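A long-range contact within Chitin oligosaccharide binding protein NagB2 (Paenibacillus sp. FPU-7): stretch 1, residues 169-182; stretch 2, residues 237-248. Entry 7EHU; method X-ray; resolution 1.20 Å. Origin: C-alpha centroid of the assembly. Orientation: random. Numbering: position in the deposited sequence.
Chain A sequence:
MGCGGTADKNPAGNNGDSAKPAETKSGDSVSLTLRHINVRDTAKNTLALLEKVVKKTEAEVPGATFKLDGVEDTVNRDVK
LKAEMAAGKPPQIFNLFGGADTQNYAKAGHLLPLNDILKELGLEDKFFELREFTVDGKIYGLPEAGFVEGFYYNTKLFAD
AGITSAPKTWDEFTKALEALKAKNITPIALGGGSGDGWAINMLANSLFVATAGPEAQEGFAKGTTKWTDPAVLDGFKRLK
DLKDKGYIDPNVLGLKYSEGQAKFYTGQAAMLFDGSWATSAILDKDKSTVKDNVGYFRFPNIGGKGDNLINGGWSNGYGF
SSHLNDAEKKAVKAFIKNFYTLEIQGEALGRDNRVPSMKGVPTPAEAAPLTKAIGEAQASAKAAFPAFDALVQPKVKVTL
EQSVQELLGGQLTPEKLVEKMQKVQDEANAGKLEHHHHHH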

ATOM      1  N   THR A 169      14.022  15.175 -11.657  1.00 16.65           N
ATOM      2  CA  THR A 169      13.992  14.532 -12.960  1.00 16.98           C
ATOM      3  C   THR A 169      14.804  13.244 -12.909  1.00 16.11           C
ATOM      4  O   THR A 169      15.615  13.027 -12.003  1.00 16.07           O
ATOM      5  CB  THR A 169      14.615  15.423 -14.033  1.00 19.45           C
ATOM      6  OG1 THR A 169      16.022  15.495 -13.771  1.00 20.00           O
ATOM      7  CG2 THR A 169      13.972  16.825 -14.056  1.00 19.81           C
ATOM      8  N   TRP A 170      14.557  12.375 -13.891  1.00 17.25           N
ATOM      9  CA  TRP A 170      15.263  11.103 -13.952  1.00 18.32           C
ATOM     10  C   TRP A 170      16.766  11.321 -14.059  1.00 19.15           C
ATOM     11  O   TRP A 170      17.549  10.595 -13.437  1.00 19.42           O
ATOM     12  CB  TRP A 170      14.741  10.267 -15.128  1.00 19.75           C
ATOM     13  CG  TRP A 170      15.399   8.923 -15.227  1.00 20.06           C
ATOM     14  CD1 TRP A 170      16.400   8.550 -16.088  1.00 21.48           C
ATOM     15  CD2 TRP A 170      15.135   7.781 -14.401  1.00 20.67           C
ATOM     16  NE1 TRP A 170      16.764   7.244 -15.849  1.00 22.13           N
ATOM     17  CE2 TRP A 170      16.006   6.751 -14.818  1.00 21.66           C
ATOM     18  CE3 TRP A 170      14.253   7.533 -13.345  1.00 21.61           C
ATOM     19  CZ2 TRP A 170      16.007   5.492 -14.227  1.00 22.79           C
ATOM     20  CZ3 TRP A 170      14.252   6.274 -12.761  1.00 21.72           C
ATOM     21  CH2 TRP A 170      15.133   5.277 -13.197  1.00 22.40           C
ATOM     22  N   ASP A 171      17.189  12.331 -14.822  1.00 19.88           N
ATOM     23  CA  ASP A 171      18.621  12.579 -14.969  1.00 21.33           C
ATOM     24  C   ASP A 171      19.244  13.023 -13.648  1.00 20.41           C
ATOM     25  O   ASP A 171      20.358  12.603 -13.313  1.00 20.99           O
ATOM     26  CB  ASP A 171      18.868  13.589 -16.094  1.00 24.04           C
ATOM     27  CG  ASP A 171      18.735  12.957 -17.486  1.00 28.13           C
ATOM     28  OD1 ASP A 171      18.666  13.707 -18.487  1.00 30.58           O
ATOM     29  OD2 ASP A 171      18.680  11.706 -17.583  1.00 28.89           O
ATOM     30  N   GLU A 172      18.533  13.846 -12.867  1.00 19.13           N
ATOM     31  CA  GLU A 172      19.048  14.218 -11.551  1.00 18.68           C
ATOM     32  C   GLU A 172      19.074  13.005 -10.626  1.00 17.00           C
ATOM     33  O   GLU A 172      19.975  12.864  -9.793  1.00 16.73           O
ATOM     34  CB  GLU A 172      18.192  15.330 -10.941  1.00 20.50           C
ATOM     35  CG  GLU A 172      18.270  16.677 -11.660  1.00 22.48           C
ATOM     36  CD  GLU A 172      17.330  17.749 -11.077  1.00 25.18           C
ATOM     37  OE1 GLU A 172      16.392  17.428 -10.316  1.00 25.17           O
ATOM     38  OE2 GLU A 172      17.526  18.940 -11.396  1.00 28.17           O
ATOM     39  N   PHE A 173      18.084  12.122 -10.762  1.00 16.01           N
ATOM     40  CA  PHE A 173      18.005  10.914  -9.945  1.00 15.72           C
ATOM     41  C   PHE A 173      19.180   9.989 -10.245  1.00 16.52           C
ATOM     42  O   PHE A 173      19.855   9.512  -9.328  1.00 15.92           O
ATOM     43  CB  PHE A 173      16.654  10.239 -10.238  1.00 14.87           C
ATOM     44  CG  PHE A 173      16.381   8.974  -9.459  1.00 14.90           C
ATOM     45  CD1 PHE A 173      16.150   9.002  -8.086  1.00 15.02           C
ATOM     46  CD2 PHE A 173      16.285   7.760 -10.112  1.00 15.78           C
ATOM     47  CE1 PHE A 173      15.866   7.823  -7.392  1.00 14.62           C
ATOM     48  CE2 PHE A 173      16.007   6.602  -9.417  1.00 15.73           C
ATOM     49  CZ  PHE A 173      15.810   6.629  -8.062  1.00 15.24           C
ATOM     50  N   THR A 174      19.451   9.737 -11.527  1.00 17.12           N
ATOM     51  CA  THR A 174      20.587   8.888 -11.860  1.00 20.04           C
ATOM     52  C   THR A 174      21.899   9.531 -11.421  1.00 19.67           C
ATOM     53  O   THR A 174      22.813   8.825 -10.978  1.00 19.64           O
ATOM     54  CB  THR A 174      20.609   8.512 -13.354  1.00 22.45           C
ATOM     55  OG1 THR A 174      20.705   9.683 -14.166  1.00 25.29           O
ATOM     56  CG2 THR A 174      19.350   7.765 -13.765  1.00 23.38           C
ATOM     57  N   LYS A 175      21.995  10.865 -11.485  1.00 20.50           N
ATOM     58  CA  LYS A 175      23.211  11.507 -11.007  1.00 21.91           C
ATOM     59  C   LYS A 175      23.382  11.264  -9.505  1.00 19.03           C
ATOM     60  O   LYS A 175      24.496  11.008  -9.026  1.00 18.73           O
ATOM     61  CB  LYS A 175      23.236  13.006 -11.342  1.00 25.00           C
ATOM     62  CG  LYS A 175      24.537  13.563 -10.825  1.00 28.88           C
ATOM     63  CD  LYS A 175      25.647  13.015 -11.756  1.00 32.51           C
ATOM     64  CE  LYS A 175      27.038  13.251 -11.252  1.00 34.17           C
ATOM     65  NZ  LYS A 175      26.974  12.226 -10.114  1.00 32.43           N
ATOM     66  N   ALA A 176      22.294  11.320  -8.748  1.00 17.47           N
ATOM     67  CA  ALA A 176      22.380  11.054  -7.318  1.00 16.62           C
ATOM     68  C   ALA A 176      22.779   9.611  -7.040  1.00 15.60           C
ATOM     69  O   ALA A 176      23.614   9.346  -6.159  1.00 15.23           O
ATOM     70  CB  ALA A 176      21.026  11.336  -6.685  1.00 16.01           C
ATOM     71  N   LEU A 177      22.193   8.665  -7.772  1.00 16.46           N
ATOM     72  CA  LEU A 177      22.560   7.268  -7.577  1.00 16.09           C
ATOM     73  C   LEU A 177      24.045   7.057  -7.859  1.00 17.60           C
ATOM     74  O   LEU A 177      24.728   6.342  -7.113  1.00 17.67           O
ATOM     75  CB  LEU A 177      21.720   6.378  -8.486  1.00 15.84           C
ATOM     76  CG  LEU A 177      20.221   6.381  -8.184  1.00 15.02           C
ATOM     77  CD1 LEU A 177      19.455   5.605  -9.240  1.00 16.36           C
ATOM     78  CD2 LEU A 177      19.903   5.824  -6.807  1.00 15.07           C
ATOM     79  N   GLU A 178      24.549   7.661  -8.946  1.00 18.78           N
ATOM     80  CA  GLU A 178      25.965   7.559  -9.300  1.00 20.63           C
ATOM     81  C   GLU A 178      26.841   8.057  -8.158  1.00 20.30           C
ATOM     82  O   GLU A 178      27.843   7.426  -7.795  1.00 21.50           O
ATOM     83  CB  GLU A 178      26.235   8.380 -10.573  1.00 23.92           C
ATOM     84  CG  GLU A 178      25.857   7.675 -11.879  1.00 27.18           C
ATOM     85  CD  GLU A 178      25.796   8.600 -13.101  1.00 30.89           C
ATOM     86  OE1 GLU A 178      26.256   9.761 -13.012  1.00 32.30           O
ATOM     87  OE2 GLU A 178      25.286   8.145 -14.153  1.00 32.33           O
ATOM     88  N   ALA A 179      26.480   9.203  -7.585  1.00 18.55           N
ATOM     89  CA  ALA A 179      27.297   9.810  -6.535  1.00 18.59           C
ATOM     90  C   ALA A 179      27.263   8.985  -5.254  1.00 18.18           C
ATOM     91  O   ALA A 179      28.283   8.850  -4.560  1.00 18.53           O
ATOM     92  CB  ALA A 179      26.805  11.234  -6.259  1.00 19.15           C
ATOM     93  N   LEU A 180      26.098   8.436  -4.914  1.00 17.63           N
ATOM     94  CA  LEU A 180      26.002   7.589  -3.731  1.00 16.96           C
ATOM     95  C   LEU A 180      26.829   6.325  -3.915  1.00 18.80           C
ATOM     96  O   LEU A 180      27.611   5.948  -3.031  1.00 19.14           O
ATOM     97  CB  LEU A 180      24.539   7.230  -3.472  1.00 15.58           C
ATOM     98  CG  LEU A 180      23.652   8.388  -2.996  1.00 14.38           C
ATOM     99  CD1 LEU A 180      22.181   8.076  -3.252  1.00 14.33           C
ATOM    100  CD2 LEU A 180      23.886   8.705  -1.520  1.00 14.35           C
ATOM    101  N   LYS A 181      26.699   5.680  -5.083  1.00 20.22           N
ATOM    102  CA  LYS A 181      27.471   4.476  -5.377  1.00 23.40           C
ATOM    103  C   LYS A 181      28.966   4.758  -5.300  1.00 24.41           C
ATOM    104  O   LYS A 181      29.727   3.949  -4.759  1.00 25.55           O
ATOM    105  CB  LYS A 181      27.072   3.958  -6.763  1.00 25.63           C
ATOM    106  CG  LYS A 181      27.585   2.557  -7.158  1.00 28.56           C
ATOM    107  CD  LYS A 181      27.046   1.453  -6.242  1.00 31.19           C
ATOM    108  CE  LYS A 181      27.566   0.076  -6.617  1.00 33.26           C
ATOM    109  NZ  LYS A 181      29.052   0.051  -6.705  1.00 34.81           N
ATOM    110  N   ALA A 182      29.400   5.926  -5.785  1.00 23.75           N
ATOM    111  CA  ALA A 182      30.825   6.255  -5.793  1.00 24.62           C
ATOM    112  C   ALA A 182      31.379   6.407  -4.384  1.00 25.38           C
ATOM    113  O   ALA A 182      32.588   6.217  -4.166  1.00 26.70           O
ATOM    114  CB  ALA A 182      31.050   7.535  -6.594  1.00 24.57           C
ATOM    115  N   LYS A 237      12.984  -2.478 -18.055  1.00 16.29           N
ATOM    116  CA  LYS A 237      14.392  -2.293 -18.387  1.00 17.93           C
ATOM    117  C   LYS A 237      15.084  -1.384 -17.381  1.00 17.21           C
ATOM    118  O   LYS A 237      16.210  -1.664 -16.957  1.00 17.82           O
ATOM    119  CB  LYS A 237      14.563  -1.771 -19.816  1.00 20.61           C
ATOM    120  CG  LYS A 237      14.202  -2.831 -20.860  1.00 25.23           C
ATOM    121  CD  LYS A 237      14.476  -2.432 -22.305  1.00 30.33           C
ATOM    122  CE  LYS A 237      15.837  -1.774 -22.371  1.00 33.77           C
ATOM    123  NZ  LYS A 237      16.444  -1.399 -23.648  1.00 36.30           N
ATOM    124  N   ARG A 238      14.446  -0.287 -16.999  1.00 16.76           N
ATOM    125  CA  ARG A 238      15.050   0.596 -16.009  1.00 16.53           C
ATOM    126  C   ARG A 238      15.158  -0.076 -14.637  1.00 15.76           C
ATOM    127  O   ARG A 238      16.150   0.122 -13.928  1.00 15.32           O
ATOM    128  CB  ARG A 238      14.266   1.905 -15.933  1.00 17.01           C
ATOM    129  CG  ARG A 238      14.406   2.799 -17.170  1.00 18.15           C
ATOM    130  CD  ARG A 238      13.379   3.901 -17.165  1.00 18.98           C
ATOM    131  NE  ARG A 238      13.241   4.565 -18.457  1.00 19.51           N
ATOM    132  CZ  ARG A 238      13.748   5.737 -18.792  1.00 21.36           C
ATOM    133  NH1 ARG A 238      14.436   6.470 -17.927  1.00 22.00           N
ATOM    134  NH2 ARG A 238      13.499   6.200 -20.003  1.00 22.10           N
ATOM    135  N   LEU A 239      14.133  -0.831 -14.229  1.00 15.03           N
ATOM    136  CA  LEU A 239      14.206  -1.545 -12.956  1.00 14.89           C
ATOM    137  C   LEU A 239      15.407  -2.477 -12.943  1.00 16.05           C
ATOM    138  O   LEU A 239      16.186  -2.503 -11.985  1.00 16.42           O
ATOM    139  CB  LEU A 239      12.931  -2.357 -12.738  1.00 15.46           C
ATOM    140  CG  LEU A 239      12.826  -3.163 -11.441  1.00 15.65           C
ATOM    141  CD1 LEU A 239      12.832  -2.285 -10.196  1.00 16.48           C
ATOM    142  CD2 LEU A 239      11.578  -4.022 -11.480  1.00 15.51           C
ATOM    143  N   LYS A 240      15.568  -3.254 -14.014  1.00 16.68           N
ATOM    144  CA  LYS A 240      16.718  -4.138 -14.127  1.00 18.01           C
ATOM    145  C   LYS A 240      18.025  -3.353 -14.094  1.00 18.29           C
ATOM    146  O   LYS A 240      18.976  -3.760 -13.419  1.00 18.78           O
ATOM    147  CB  LYS A 240      16.576  -4.960 -15.412  1.00 19.91           C
ATOM    148  CG  LYS A 240      17.662  -5.982 -15.678  1.00 23.31           C
ATOM    149  CD  LYS A 240      17.856  -6.945 -14.521  1.00 25.54           C
ATOM    150  CE  LYS A 240      18.904  -8.002 -14.841  1.00 28.41           C
ATOM    151  NZ  LYS A 240      19.076  -8.930 -13.697  1.00 29.69           N
ATOM    152  N   ASP A 241      18.077  -2.198 -14.768  1.00 17.91           N
ATOM    153  CA  ASP A 241      19.313  -1.420 -14.781  1.00 18.78           C
ATOM    154  C   ASP A 241      19.667  -0.908 -13.385  1.00 17.31           C
ATOM    155  O   ASP A 241      20.846  -0.850 -13.030  1.00 18.25           O
ATOM    156  CB  ASP A 241      19.234  -0.263 -15.788  1.00 20.76           C
ATOM    157  CG  ASP A 241      20.615   0.293 -16.148  1.00 21.87           C
ATOM    158  OD1 ASP A 241      21.435  -0.464 -16.731  1.00 23.45           O
ATOM    159  OD2 ASP A 241      20.891   1.478 -15.846  1.00 22.57           O
ATOM    160  N   LEU A 242      18.671  -0.571 -12.566  1.00 16.38           N
ATOM    161  CA  LEU A 242      18.969  -0.141 -11.205  1.00 14.85           C
ATOM    162  C   LEU A 242      19.656  -1.248 -10.415  1.00 16.09           C
ATOM    163  O   LEU A 242      20.522  -0.979  -9.577  1.00 17.60           O
ATOM    164  CB  LEU A 242      17.677   0.237 -10.487  1.00 14.52           C
ATOM    165  CG  LEU A 242      16.947   1.498 -10.944  1.00 14.75           C
ATOM    166  CD1 LEU A 242      15.633   1.621 -10.205  1.00 15.22           C
ATOM    167  CD2 LEU A 242      17.791   2.746 -10.738  1.00 15.07           C
ATOM    168  N   LYS A 243      19.233  -2.497 -10.617  1.00 16.65           N
ATOM    169  CA  LYS A 243      19.891  -3.620  -9.956  1.00 18.32           C
ATOM    170  C   LYS A 243      21.270  -3.881 -10.554  1.00 19.93           C
ATOM    171  O   LYS A 243      22.236  -4.078  -9.807  1.00 20.41           O
ATOM    172  CB  LYS A 243      18.997  -4.859 -10.068  1.00 18.95           C
ATOM    173  CG  LYS A 243      19.502  -6.161  -9.417  1.00 21.71           C
ATOM    174  CD  LYS A 243      19.462  -6.131  -7.896  1.00 24.60           C
ATOM    175  CE  LYS A 243      20.041  -7.413  -7.296  1.00 26.42           C
ATOM    176  NZ  LYS A 243      21.516  -7.558  -7.523  1.00 27.70           N
ATOM    177  N   ASP A 244      21.378  -3.863 -11.894  1.00 20.68           N
ATOM    178  CA  ASP A 244      22.654  -4.129 -12.565  1.00 22.16           C
ATOM    179  C   ASP A 244      23.740  -3.171 -12.105  1.00 21.40           C
ATOM    180  O   ASP A 244      24.919  -3.544 -12.019  1.00 22.68           O
ATOM    181  CB  ASP A 244      22.504  -3.974 -14.084  1.00 23.42           C
ATOM    182  CG  ASP A 244      21.748  -5.115 -14.728  1.00 24.63           C
ATOM    183  OD1 ASP A 244      21.663  -6.192 -14.107  1.00 24.46           O
ATOM    184  OD2 ASP A 244      21.229  -4.931 -15.862  1.00 25.65           O
ATOM    185  N   LYS A 245      23.373  -1.913 -11.867  1.00 20.54           N
ATOM    186  CA  LYS A 245      24.314  -0.879 -11.466  1.00 20.65           C
ATOM    187  C   LYS A 245      24.679  -0.957  -9.985  1.00 20.50           C
ATOM    188  O   LYS A 245      25.546  -0.198  -9.540  1.00 21.56           O
ATOM    189  CB  LYS A 245      23.691   0.502 -11.762  1.00 22.28           C
ATOM    190  CG  LYS A 245      23.556   0.862 -13.255  1.00 24.04           C
ATOM    191  CD  LYS A 245      24.661   1.795 -13.738  1.00 25.00           C
ATOM    192  CE  LYS A 245      24.601   2.040 -15.253  1.00 26.21           C
ATOM    193  NZ  LYS A 245      23.347   2.704 -15.704  1.00 27.93           N
ATOM    194  N   GLY A 246      24.033  -1.822  -9.203  1.00 19.47           N
ATOM    195  CA  GLY A 246      24.243  -1.819  -7.767  1.00 19.42           C
ATOM    196  C   GLY A 246      23.504  -0.723  -7.029  1.00 18.62           C
ATOM    197  O   GLY A 246      23.823  -0.427  -5.872  1.00 19.17           O
ATOM    198  N   TYR A 247      22.504  -0.116  -7.657  1.00 17.21           N
ATOM    199  CA  TYR A 247      21.749   0.940  -6.996  1.00 16.88           C
ATOM    200  C   TYR A 247      20.714   0.356  -6.036  1.00 17.19           C
ATOM    201  O   TYR A 247      20.552   0.854  -4.925  1.00 17.06           O
ATOM    202  CB  TYR A 247      21.127   1.865  -8.044  1.00 16.90           C
ATOM    203  CG  TYR A 247      22.104   2.590  -8.972  1.00 17.32           C
ATOM    204  CD1 TYR A 247      23.411   2.880  -8.578  1.00 16.41           C
ATOM    205  CD2 TYR A 247      21.696   3.025 -10.228  1.00 17.68           C
ATOM    206  CE1 TYR A 247      24.276   3.572  -9.409  1.00 17.53           C
ATOM    207  CE2 TYR A 247      22.557   3.710 -11.070  1.00 17.64           C
ATOM    208  CZ  TYR A 247      23.849   3.972 -10.650  1.00 18.81           C
ATOM    209  OH  TYR A 247      24.738   4.670 -11.433  1.00 19.90           O
ATOM    210  N   ILE A 248      20.022  -0.712  -6.431  1.00 17.76           N
ATOM    211  CA  ILE A 248      19.204  -1.486  -5.504  1.00 17.74           C
ATOM    212  C   ILE A 248      20.127  -2.391  -4.691  1.00 18.09           C
ATOM    213  O   ILE A 248      21.055  -2.993  -5.237  1.00 19.71           O
ATOM    214  CB  ILE A 248      18.138  -2.294  -6.270  1.00 18.37           C
ATOM    215  CG1 ILE A 248      17.089  -1.363  -6.878  1.00 17.89           C
ATOM    216  CG2 ILE A 248      17.463  -3.315  -5.359  1.00 18.62           C
ATOM    217  CD1 ILE A 248      16.185  -2.020  -7.948  1.00 18.47           C
TER
HETATM  218  O   HOH W   1      23.837   5.579 -13.940  1.00 32.36           O

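Two helical segments run nearly parallel, 18° apart. Their axes stay 12.5 Å apart at closest, so side chains fill the gap. No direct hydrogen bond crosses it; the contact rests mainly on shape.

At one end Arg238 points the edge of its guanidinium, NH1 first, at one face of the Trp170 indole. Arg238 CZ sits 4.7 Å from the centroid of the Trp170 five-membered ring, a cation-pi contact. Trp170 NE1 and Arg238 NH1 are 3.2 Å apart, but both are donors and do not bond.

Leu242 is the central bump. The Leu242 CD2 methyl enters a hollow lined by Trp170, Phe173 and Leu177, and lies 3.6 Å from Leu177 CD1. Branched, apolar leucines suit this buried site.

Tyr247 has the largest area covered by the other stretch. The flat Tyr247 ring lies against the stem of Leu177, whose CB stands 3.6 Å from the Tyr247 ring centroid, almost on the normal. Lys181 CB meets the ring edge, 3.9 Å from Tyr247 CE1. The hydroxyl reaches past the ring to a water, which links Tyr247 OH, Glu178 OE2 and, weakly, Lys245 NZ.

The Lys181 chain passes over the turn at Gly246, with Lys181 CD 3.7 Å from Gly246 O. Glycine suits this Schellman turn: phi is positive, and a CB would clash with Lys181 CE.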